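Local structure of putative pyridoxal phosphate-dependent transferase (Clostridium difficile, 4DQ6) at residues A[122-127]-A[173-178]; A[118-123]-A[141-146]. The protein binds pyridoxal-5'-phosphate and is probably a transferase with the fold of the class I and II aminotransferases. All coordinates share one frame; numbering follows the deposited sequence.

Contact 1 of 2, residues A[122-127]-A[173-178]; sequences PVYSPF and PHNPVG. With PLP (pyridoxal-5'-phosphate), chain C.
Two groups from 122-127 grip the backbone oxygen Asn175 O: the amide Tyr124 N in a hydrogen bond of 3.0 Å, and Val123 CA in a weaker CA-H...O contact of 3.4 Å. The amide comes from above the carbonyl plane rather than along a lone pair. In return, His174 reaches across to the loop 122-125. Its CG lies anti to the backbone N (chi1 -170°), and NE2 donates to Pro122 O at 2.7 Å in a nearly straight bond (168°) that lies in the imidazole plane and meets a carbonyl lone pair. Val123 CG2 packs 3.6 Å from His174 NE2, while the ring of Pro122 crosses Val177 at about a right angle, with Trp329 of strand 327-331 touching both. Cis peptide bonds precede both Pro122 and Pro176, and Pro176 CD rests close to Pro122 O.

At the other end the side chains belong to the pyridoxal-5'-phosphate pocket. The Tyr124 ring is sandwiched: PLP C3 lies 3.5 Å above one face, over the ring centre, and Pro126 CD sits over the centre of the opposite face. Asn175 ND2 donates to PLP O3 at 2.7 Å, passing obliquely beside Tyr124 CD1. Its OD1 is bonded to Arg369, so the two ends of the amide are distinguished and its rotation is fixed. Such a short N-H donation into O3 would be expected to favour the deprotonated, negatively charged form of this oxygen.

Contact 2 of 2, residues A[118-123]-A[141-146]; sequences MIQEPV and SPLQKL
Gln120 and Leu143 meet across each other, their side chains crossing at about a right angle. With CG anti to the carbonyl carbon (chi1 -54°) and an extended chain beyond it, Gln120 offers its length to a single methyl: Leu143 CD2 lies 3.7 Å from Gln120 CB and 3.8 Å from Gln120 CD. The amide end then passes on to water 1, which accepts from Gln120 NE2 at 3.1 Å and donates to Ser141 OG at 2.7 Å and, over a longer distance, to Pro142 O. Ser141 OG is anti to its backbone N (chi1 171°) and is also bonded to Asp157. Met118 also touches Ser141: it runs out extended, which brings SD to 4.0 Å from Ser141 CB, a loose contact of the sulfur with a carbon, and the bend at its last torsion turns only CE.

The backbones themselves run parallel. Ser141 N donates to Ile119 O at 2.9 Å, almost along the C=O axis (169°), and Leu143 N makes a bond of equal length to Glu121 O, in the carbonyl plane. Glu121 O further accepts from water 2, which also bridges to Leu143 O. Between the two bonds the ladder is loosened: Ser141 O turns to Gln120 CA, 3.2 Å away, and the buried Glu121 N has no partner. The Glu121 carboxylate points elsewhere, bonded to Ile362 N and Asn128.

The contact thus prolongs the parallel pairing of strand 116-119 with the sheet-edge strand 137-140 beyond their ends. Strand 165-171 flanks 116-119 on the side away from that edge, helix 155-161 packs on Met118, Ser141 and Pro142, and the little strand 144-145 leaves to pair with 151-152.

How the contacts relate
From the N terminus, strand 116-119 runs into a loop; contact 2 starts on the last strand residues and contact 1 at Pro122, and they share Pro122 and Val123. Contact 2 closes the shorter loop, in which helix 126-133 leads back to strand 137-140 in a beta-alpha-beta unit. Contact 1 closes a longer loop that also takes in the 144-152 hairpin, helix 155-161 and strand 165-171. As 118-123 starts before 122-127 and 141-146 falls inside the longer loop, the two closures cross rather than nest. Their centres are about 9 Å apart, and His174 CE1 packs 3.2 Å from Gln120 O. Together they tie the edge of the seven-stranded sheet to the pyridoxal-5'-phosphate pocket.

Contact 1 of 2, residues A[122-127]-A[173-178]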
loop_
_atom_site.group_PDB
_atom_site.type_symbol
_atom_site.label_atom_id
_atom_site.label_comp_id
_atom_site.label_asym_id
_atom_site.label_seq_id
_atom_site.Cartn_x
_atom_site.Cartn_y
_atom_site.Cartn_z
ATOM N N PRO A 122 -25.915 10.327 -8.362
ATOM C CA PRO A 122 -24.639 10.792 -7.789
ATOM C C PRO A 122 -23.985 9.706 -6.966
ATOM O O PRO A 122 -24.688 9.007 -6.196
ATOM C CB PRO A 122 -25.077 11.983 -6.965
ATOM C CG PRO A 122 -26.505 11.675 -6.557
ATOM C CD PRO A 122 -27.099 10.914 -7.743
ATOM N N VAL A 123 -22.664 9.560 -7.038
ATOM C CA VAL A 123 -21.967 8.545 -6.302
ATOM C C VAL A 123 -20.541 9.023 -6.047
ATOM O O VAL A 123 -20.020 9.862 -6.771
ATOM C CB VAL A 123 -22.017 7.149 -7.000
ATOM C CG1 VAL A 123 -21.132 7.161 -8.259
ATOM C CG2 VAL A 123 -21.581 6.002 -6.091
ATOM N N TYR A 124 -19.951 8.420 -5.026
ATOM C CA TYR A 124 -18.513 8.483 -4.630
ATOM C C TYR A 124 -17.669 8.723 -5.885
ATOM O O TYR A 124 -17.732 7.926 -6.830
ATOM C CB TYR A 124 -18.154 7.179 -3.974
ATOM C CG TYR A 124 -16.758 7.127 -3.407
ATOM C CD1 TYR A 124 -16.327 8.071 -2.513
ATOM C CD2 TYR A 124 -15.891 6.089 -3.759
ATOM C CE1 TYR A 124 -15.057 8.038 -2.002
ATOM C CE2 TYR A 124 -14.587 6.038 -3.229
ATOM C CZ TYR A 124 -14.201 7.031 -2.359
ATOM O OH TYR A 124 -12.919 7.060 -1.774
ATOM N N SER A 125 -16.932 9.834 -5.917
ATOM C CA SER A 125 -16.406 10.312 -7.207
ATOM C C SER A 125 -15.344 9.394 -7.786
ATOM O O SER A 125 -15.187 9.368 -8.998
ATOM C CB SER A 125 -15.899 11.718 -7.105
ATOM O OG SER A 125 -14.768 11.725 -6.224
ATOM N N PRO A 126 -14.596 8.652 -6.969
ATOM C CA PRO A 126 -13.627 7.733 -7.574
ATOM C C PRO A 126 -14.227 6.676 -8.455
ATOM O O PRO A 126 -13.494 6.114 -9.295
ATOM C CB PRO A 126 -12.930 7.135 -6.370
ATOM C CG PRO A 126 -12.918 8.296 -5.440
ATOM C CD PRO A 126 -14.310 8.822 -5.524
ATOM N N PHE A 127 -15.518 6.382 -8.313
ATOM C CA PHE A 127 -16.215 5.458 -9.261
ATOM C C PHE A 127 -16.121 5.945 -10.729
ATOM O O PHE A 127 -15.937 5.146 -11.657
ATOM C CB PHE A 127 -17.689 5.327 -8.921
ATOM C CG PHE A 127 -18.020 4.277 -7.884
ATOM C CD1 PHE A 127 -17.167 3.931 -6.876
ATOM C CD2 PHE A 127 -19.265 3.671 -7.980
ATOM C CE1 PHE A 127 -17.556 2.949 -5.957
ATOM C CE2 PHE A 127 -19.661 2.692 -7.106
ATOM C CZ PHE A 127 -18.825 2.369 -6.055
ATOM N N PRO A 173 -23.919 0.100 1.068
ATOM C CA PRO A 173 -24.780 1.273 0.927
ATOM C C PRO A 173 -24.247 2.338 -0.039
ATOM O O PRO A 173 -23.023 2.430 -0.258
ATOM C CB PRO A 173 -24.820 1.866 2.342
ATOM C CG PRO A 173 -24.408 0.763 3.244
ATOM C CD PRO A 173 -23.499 -0.116 2.474
ATOM N N HIS A 174 -25.135 3.169 -0.580
ATOM C CA HIS A 174 -24.803 4.098 -1.616
ATOM C C HIS A 174 -24.437 5.459 -0.994
ATOM O O HIS A 174 -25.324 6.194 -0.506
ATOM C CB HIS A 174 -25.948 4.197 -2.587
ATOM C CG HIS A 174 -25.591 4.946 -3.804
ATOM N ND1 HIS A 174 -25.503 4.337 -5.044
ATOM C CD2 HIS A 174 -25.284 6.270 -3.976
ATOM C CE1 HIS A 174 -25.136 5.293 -5.935
ATOM N NE2 HIS A 174 -25.088 6.487 -5.327
ATOM N N ASN A 175 -23.165 5.816 -1.140
ATOM C CA ASN A 175 -22.630 7.143 -0.795
ATOM C C ASN A 175 -22.713 8.024 -2.038
ATOM O O ASN A 175 -22.165 7.645 -3.078
ATOM C CB ASN A 175 -21.178 6.941 -0.330
ATOM C CG ASN A 175 -20.351 8.185 -0.335
ATOM O OD1 ASN A 175 -20.824 9.297 -0.355
ATOM N ND2 ASN A 175 -19.009 7.976 -0.228
ATOM N N PRO A 176 -23.411 9.180 -2.008
ATOM C CA PRO A 176 -23.698 9.958 -0.793
ATOM C C PRO A 176 -25.143 9.969 -0.348
ATOM O O PRO A 176 -25.463 10.649 0.692
ATOM C CB PRO A 176 -23.288 11.377 -1.244
ATOM C CG PRO A 176 -23.788 11.413 -2.635
ATOM C CD PRO A 176 -23.384 10.080 -3.184
ATOM N N VAL A 177 -26.038 9.340 -1.085
ATOM C CA VAL A 177 -27.466 9.501 -0.819
ATOM C C VAL A 177 -27.984 8.740 0.412
ATOM O O VAL A 177 -29.107 8.994 0.852
ATOM C CB VAL A 177 -28.330 9.228 -2.029
ATOM C CG1 VAL A 177 -27.886 10.025 -3.257
ATOM C CG2 VAL A 177 -28.454 7.746 -2.354
ATOM N N GLY A 178 -27.203 7.796 0.878
ATOM C CA GLY A 178 -27.482 7.076 2.157
ATOM C C GLY A 178 -28.408 5.897 2.058
ATOM O O GLY A 178 -28.929 5.437 3.031
HETATM N N1 PLP C . -15.737 3.268 -1.485
HETATM C C2 PLP C . -16.674 4.148 -1.002
HETATM C C2A PLP C . -18.114 4.150 -1.417
HETATM C C3 PLP C . -16.314 5.146 -0.020
HETATM O O3 PLP C . -17.210 6.013 0.432
HETATM C C4 PLP C . -14.939 5.201 0.449
HETATM C C4A PLP C . -14.488 6.254 1.428
HETATM C C5 PLP C . -14.008 4.229 -0.104
HETATM C C6 PLP C . -14.449 3.295 -1.070
HETATM C C5A PLP C . -12.598 4.253 0.396
HETATM O O4P PLP C . -11.851 3.673 -0.621
HETATM P P PLP C . -10.319 3.308 -0.244
HETATM O O1P PLP C . -10.425 2.057 0.556
HETATM O O2P PLP C . -9.712 3.183 -1.697
HETATM O O3P PLP C . -9.871 4.515 0.637
#

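Contact 2 of 2, residues A[118-123]-A[141-146]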
loop_
_atom_site.group_PDB
_atom_site.type_symbol
_atom_site.label_atom_id
_atom_site.label_comp_id
_atom_site.label_asym_id
_atom_site.label_seq_id
_atom_site.Cartn_x
_atom_site.Cartn_y
_atom_site.Cartn_z
ATOM N N MET A 118 -20.677 0.611 -16.162
ATOM C CA MET A 118 -21.807 1.373 -15.723
ATOM C C MET A 118 -21.734 1.669 -14.246
ATOM O O MET A 118 -21.349 0.782 -13.436
ATOM C CB MET A 118 -23.114 0.627 -16.056
ATOM C CG MET A 118 -24.359 1.351 -15.639
ATOM S SD MET A 118 -25.959 0.581 -16.032
ATOM C CE MET A 118 -26.084 0.880 -17.775
ATOM N N ILE A 119 -22.044 2.932 -13.923
ATOM C CA ILE A 119 -22.201 3.369 -12.488
ATOM C C ILE A 119 -23.515 4.115 -12.307
ATOM O O ILE A 119 -24.186 4.448 -13.321
ATOM C CB ILE A 119 -21.032 4.242 -11.971
ATOM C CG1 ILE A 119 -21.035 5.622 -12.598
ATOM C CG2 ILE A 119 -19.666 3.525 -12.091
ATOM C CD1 ILE A 119 -19.979 6.572 -12.022
ATOM N N GLN A 120 -23.984 4.342 -11.078
ATOM C CA GLN A 120 -25.183 5.143 -10.790
ATOM C C GLN A 120 -24.821 6.405 -10.020
ATOM O O GLN A 120 -24.316 6.330 -8.881
ATOM C CB GLN A 120 -26.179 4.352 -9.963
ATOM C CG GLN A 120 -26.570 3.002 -10.533
ATOM C CD GLN A 120 -27.375 2.145 -9.590
ATOM O OE1 GLN A 120 -26.900 1.748 -8.523
ATOM N NE2 GLN A 120 -28.609 1.840 -9.968
ATOM N N GLU A 121 -25.042 7.551 -10.596
ATOM C CA GLU A 121 -24.768 8.850 -9.961
ATOM C C GLU A 121 -26.036 9.477 -9.387
ATOM O O GLU A 121 -27.132 9.220 -9.846
ATOM C CB GLU A 121 -24.137 9.775 -11.001
ATOM C CG GLU A 121 -22.679 9.337 -11.231
ATOM C CD GLU A 121 -21.822 10.305 -12.017
ATOM O OE1 GLU A 121 -22.401 11.159 -12.693
ATOM O OE2 GLU A 121 -20.557 10.200 -11.947
ATOM N N PRO A 122 -25.915 10.327 -8.362
ATOM C CA PRO A 122 -24.639 10.792 -7.789
ATOM C C PRO A 122 -23.985 9.706 -6.966
ATOM O O PRO A 122 -24.688 9.007 -6.196
ATOM C CB PRO A 122 -25.077 11.983 -6.965
ATOM C CG PRO A 122 -26.505 11.675 -6.557
ATOM C CD PRO A 122 -27.099 10.914 -7.743
ATOM N N VAL A 123 -22.664 9.560 -7.038
ATOM C CA VAL A 123 -21.967 8.545 -6.302
ATOM C C VAL A 123 -20.541 9.023 -6.047
ATOM O O VAL A 123 -20.020 9.862 -6.771
ATOM C CB VAL A 123 -22.017 7.149 -7.000
ATOM C CG1 VAL A 123 -21.132 7.161 -8.259
ATOM C CG2 VAL A 123 -21.581 6.002 -6.091
ATOM N N SER A 141 -26.028 5.544 -15.309
ATOM C CA SER A 141 -27.443 5.451 -15.113
ATOM C C SER A 141 -27.853 6.185 -13.863
ATOM O O SER A 141 -27.682 5.636 -12.779
ATOM C CB SER A 141 -27.906 3.996 -15.064
ATOM O OG SER A 141 -29.271 3.940 -14.672
ATOM N N PRO A 142 -28.281 7.438 -13.979
ATOM C CA PRO A 142 -28.494 8.196 -12.721
ATOM C C PRO A 142 -29.566 7.534 -11.860
ATOM O O PRO A 142 -30.536 6.955 -12.350
ATOM C CB PRO A 142 -28.894 9.575 -13.180
ATOM C CG PRO A 142 -28.472 9.682 -14.622
ATOM C CD PRO A 142 -28.475 8.275 -15.170
ATOM N N LEU A 143 -29.350 7.552 -10.552
ATOM C CA LEU A 143 -30.463 7.209 -9.652
ATOM C C LEU A 143 -31.664 8.111 -9.958
ATOM O O LEU A 143 -31.521 9.232 -10.438
ATOM C CB LEU A 143 -30.056 7.329 -8.190
ATOM C CG LEU A 143 -28.906 6.448 -7.732
ATOM C CD1 LEU A 143 -28.616 6.799 -6.277
ATOM C CD2 LEU A 143 -29.186 4.981 -7.847
ATOM N N GLN A 144 -32.869 7.598 -9.711
ATOM C CA GLN A 144 -34.107 8.386 -9.862
ATOM C C GLN A 144 -34.402 9.006 -8.490
ATOM O O GLN A 144 -34.561 8.268 -7.493
ATOM C CB GLN A 144 -35.283 7.510 -10.352
ATOM C CG GLN A 144 -36.652 8.191 -10.437
ATOM C CD GLN A 144 -37.726 7.255 -11.062
ATOM O OE1 GLN A 144 -37.519 6.048 -11.215
ATOM N NE2 GLN A 144 -38.866 7.834 -11.451
ATOM N N LYS A 145 -34.489 10.328 -8.437
ATOM C CA LYS A 145 -35.012 11.021 -7.275
ATOM C C LYS A 145 -36.518 11.107 -7.432
ATOM O O LYS A 145 -37.002 11.739 -8.386
ATOM C CB LYS A 145 -34.435 12.404 -7.076
ATOM C CG LYS A 145 -34.842 12.956 -5.717
ATOM C CD LYS A 145 -34.245 14.332 -5.523
ATOM C CE LYS A 145 -34.589 14.884 -4.173
ATOM N NZ LYS A 145 -34.062 16.280 -4.109
ATOM N N LEU A 146 -37.259 10.442 -6.567
ATOM C CA LEU A 146 -38.710 10.399 -6.633
ATOM C C LEU A 146 -39.289 11.714 -6.125
ATOM O O LEU A 146 -38.615 12.484 -5.485
ATOM C CB LEU A 146 -39.232 9.231 -5.780
ATOM C CG LEU A 146 -38.844 7.838 -6.193
ATOM C CD1 LEU A 146 -39.290 6.836 -5.127
ATOM C CD2 LEU A 146 -39.361 7.546 -7.608
HETATM O O HOH W 1 -29.916 3.736 -12.051
HETATM O O HOH W 2 -29.411 11.073 -10.237
#